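Local atomic coordinates of dachshund (Homo sapiens, PDB entry 1L8R), a protein that acts as a transcription factor in organ development, probably regulating SIX-family partners, and is represented by its DACHbox-N domain, which contains a DNA-binding motif resembling the winged helix. Residues A18-E23 with V64-I69. Residues are numbered along the deposited sequence; the frame is centred on the assembly and turned at random.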
loop_
_atom_site.group_PDB
_atom_site.type_symbol
_atom_site.label_atom_id
_atom_site.label_comp_id
_atom_site.label_asym_id
_atom_site.label_seq_id
_atom_site.Cartn_x
_atom_site.Cartn_y
_atom_site.Cartn_z
ATOM N N ALA A 18 -2.235 7.625 -0.104
ATOM C CA ALA A 18 -3.646 7.340 0.105
ATOM C C ALA A 18 -3.813 6.249 1.152
ATOM O O ALA A 18 -3.007 5.320 1.248
ATOM C CB ALA A 18 -4.289 6.926 -1.205
ATOM N N SER A 19 -4.876 6.363 1.930
ATOM C CA SER A 19 -5.134 5.419 3.001
ATOM C C SER A 19 -6.622 5.161 3.186
ATOM O O SER A 19 -7.452 5.994 2.824
ATOM C CB SER A 19 -4.563 5.979 4.312
ATOM O OG SER A 19 -5.067 5.291 5.445
ATOM N N PHE A 20 -6.933 3.995 3.744
ATOM C CA PHE A 20 -8.303 3.609 4.091
ATOM C C PHE A 20 -8.168 2.935 5.445
ATOM O O PHE A 20 -7.183 2.241 5.701
ATOM C CB PHE A 20 -8.903 2.592 3.110
ATOM C CG PHE A 20 -9.245 3.164 1.773
ATOM C CD1 PHE A 20 -10.349 3.996 1.604
ATOM C CD2 PHE A 20 -8.430 2.908 0.679
ATOM C CE1 PHE A 20 -10.635 4.568 0.366
ATOM C CE2 PHE A 20 -8.699 3.475 -0.567
ATOM C CZ PHE A 20 -9.801 4.308 -0.733
ATOM N N THR A 21 -9.140 3.146 6.325
ATOM C CA THR A 21 -9.088 2.491 7.621
ATOM C C THR A 21 -10.033 1.295 7.565
ATOM O O THR A 21 -11.249 1.450 7.459
ATOM C CB THR A 21 -9.488 3.453 8.728
ATOM O OG1 THR A 21 -8.507 4.496 8.800
ATOM C CG2 THR A 21 -9.549 2.730 10.068
ATOM N N VAL A 22 -9.441 0.107 7.632
ATOM C CA VAL A 22 -10.152 -1.169 7.539
ATOM C C VAL A 22 -10.000 -1.999 8.812
ATOM O O VAL A 22 -8.892 -2.179 9.308
ATOM C CB VAL A 22 -9.595 -1.983 6.348
ATOM C CG1 VAL A 22 -10.364 -3.287 6.176
ATOM C CG2 VAL A 22 -9.649 -1.140 5.094
ATOM N N GLU A 23 -11.112 -2.512 9.333
ATOM C CA GLU A 23 -11.070 -3.314 10.552
ATOM C C GLU A 23 -10.317 -2.602 11.668
ATOM O O GLU A 23 -9.522 -3.224 12.376
ATOM C CB GLU A 23 -10.389 -4.663 10.304
ATOM C CG GLU A 23 -11.242 -5.733 9.653
ATOM C CD GLU A 23 -10.711 -7.129 9.951
ATOM O OE1 GLU A 23 -10.951 -7.637 11.069
ATOM O OE2 GLU A 23 -10.040 -7.718 9.082
ATOM N N VAL A 64 -13.793 -2.959 -5.034
ATOM C CA VAL A 64 -13.972 -2.201 -6.261
ATOM C C VAL A 64 -14.006 -0.682 -6.080
ATOM O O VAL A 64 -13.421 0.057 -6.878
ATOM C CB VAL A 64 -15.247 -2.656 -6.997
ATOM C CG1 VAL A 64 -15.549 -1.706 -8.152
ATOM C CG2 VAL A 64 -15.046 -4.067 -7.534
ATOM N N GLU A 65 -14.690 -0.215 -5.040
ATOM C CA GLU A 65 -14.796 1.215 -4.791
ATOM C C GLU A 65 -13.447 1.842 -4.454
ATOM O O GLU A 65 -13.125 2.920 -4.956
ATOM C CB GLU A 65 -15.780 1.487 -3.654
ATOM C CG GLU A 65 -16.121 2.951 -3.502
ATOM C CD GLU A 65 -17.049 3.220 -2.337
ATOM O OE1 GLU A 65 -17.888 2.347 -2.037
ATOM O OE2 GLU A 65 -16.946 4.310 -1.737
ATOM N N GLN A 66 -12.669 1.158 -3.619
ATOM C CA GLN A 66 -11.353 1.653 -3.205
ATOM C C GLN A 66 -10.400 1.699 -4.395
ATOM O O GLN A 66 -9.620 2.643 -4.544
ATOM C CB GLN A 66 -10.778 0.766 -2.100
ATOM C CG GLN A 66 -11.550 0.877 -0.771
ATOM C CD GLN A 66 -11.188 -0.213 0.208
ATOM O OE1 GLN A 66 -10.730 -1.294 -0.183
ATOM N NE2 GLN A 66 -11.415 0.046 1.493
ATOM N N VAL A 67 -10.452 0.677 -5.240
ATOM C CA VAL A 67 -9.579 0.658 -6.415
ATOM C C VAL A 67 -9.867 1.867 -7.309
ATOM O O VAL A 67 -8.942 2.557 -7.762
ATOM C CB VAL A 67 -9.766 -0.641 -7.231
ATOM C CG1 VAL A 67 -9.067 -0.507 -8.595
ATOM C CG2 VAL A 67 -9.196 -1.822 -6.461
ATOM N N ARG A 68 -11.145 2.144 -7.546
ATOM C CA ARG A 68 -11.530 3.270 -8.387
ATOM C C ARG A 68 -11.078 4.609 -7.797
ATOM O O ARG A 68 -10.626 5.494 -8.524
ATOM C CB ARG A 68 -13.044 3.269 -8.607
ATOM C CG ARG A 68 -13.538 2.050 -9.372
ATOM C CD ARG A 68 -15.032 2.125 -9.610
ATOM N NE ARG A 68 -15.382 3.301 -10.397
ATOM C CZ ARG A 68 -16.626 3.654 -10.705
ATOM N NH1 ARG A 68 -17.649 2.916 -10.290
ATOM N NH2 ARG A 68 -16.846 4.750 -11.424
ATOM N N ILE A 69 -11.197 4.759 -6.482
ATOM C CA ILE A 69 -10.769 6.002 -5.843
ATOM C C ILE A 69 -9.253 6.165 -5.987
ATOM O O ILE A 69 -8.766 7.244 -6.330
ATOM C CB ILE A 69 -11.157 6.022 -4.343
ATOM C CG1 ILE A 69 -12.673 6.189 -4.208
ATOM C CG2 ILE A 69 -10.431 7.166 -3.620
ATOM C CD1 ILE A 69 -13.201 5.873 -2.832
#
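Phe20 and Gln66 give a compact example of how a glutamine can serve as a hydrophobic residue along its length and a polar one at its end. The methylene CG of Gln66 sits almost exactly over the middle of the Phe20 ring, 3.7 Å from the centroid and 7° off the ring normal, a CH-pi contact of nearly ideal placement. CB of the same glutamine follows over the same face, lying 3.7 Å from Phe20 CE2. The two side chains run past each other in opposite senses, Phe20 reaching from strand 15-22 toward helix 64-73 and Gln66 reaching back. With CG of Gln66 beside its backbone N and anti to the carbonyl carbon, and the chain extended beyond, the amide is carried toward the root of the phenylalanine, where NE2 comes to 3.8 Å from Phe20 CG. The amide plane is tilted 34° from the ring, and NE2 donates a hydrogen bond to the backbone O of Asn4. Val22 adds a lighter touch, its CG2 standing 4.2 Å from Gln66 NE2.

Almost one helical turn on, Ile69 meets the ring at its edge, CG2 lying 4.1 Å from Phe20 CZ near the ring plane. Leu70 of the same helix and Cys7 also touch Phe20, which is buried. Replacing Phe20 by an alanine would probably strip the methylenes of Gln66 of their aromatic support and open a gap between strand and helix beside Ile69. Here helix 64-73 packs against the sheet of the winged-helix-like domain; segments 18-22 and 64-69 run nearly antiparallel, their axes 161° apart. Cohesion between these segments therefore rests on dispersion and CH-pi attraction, while the hydrogen bond to Asn4 helps fix the glutamine that covers the ring.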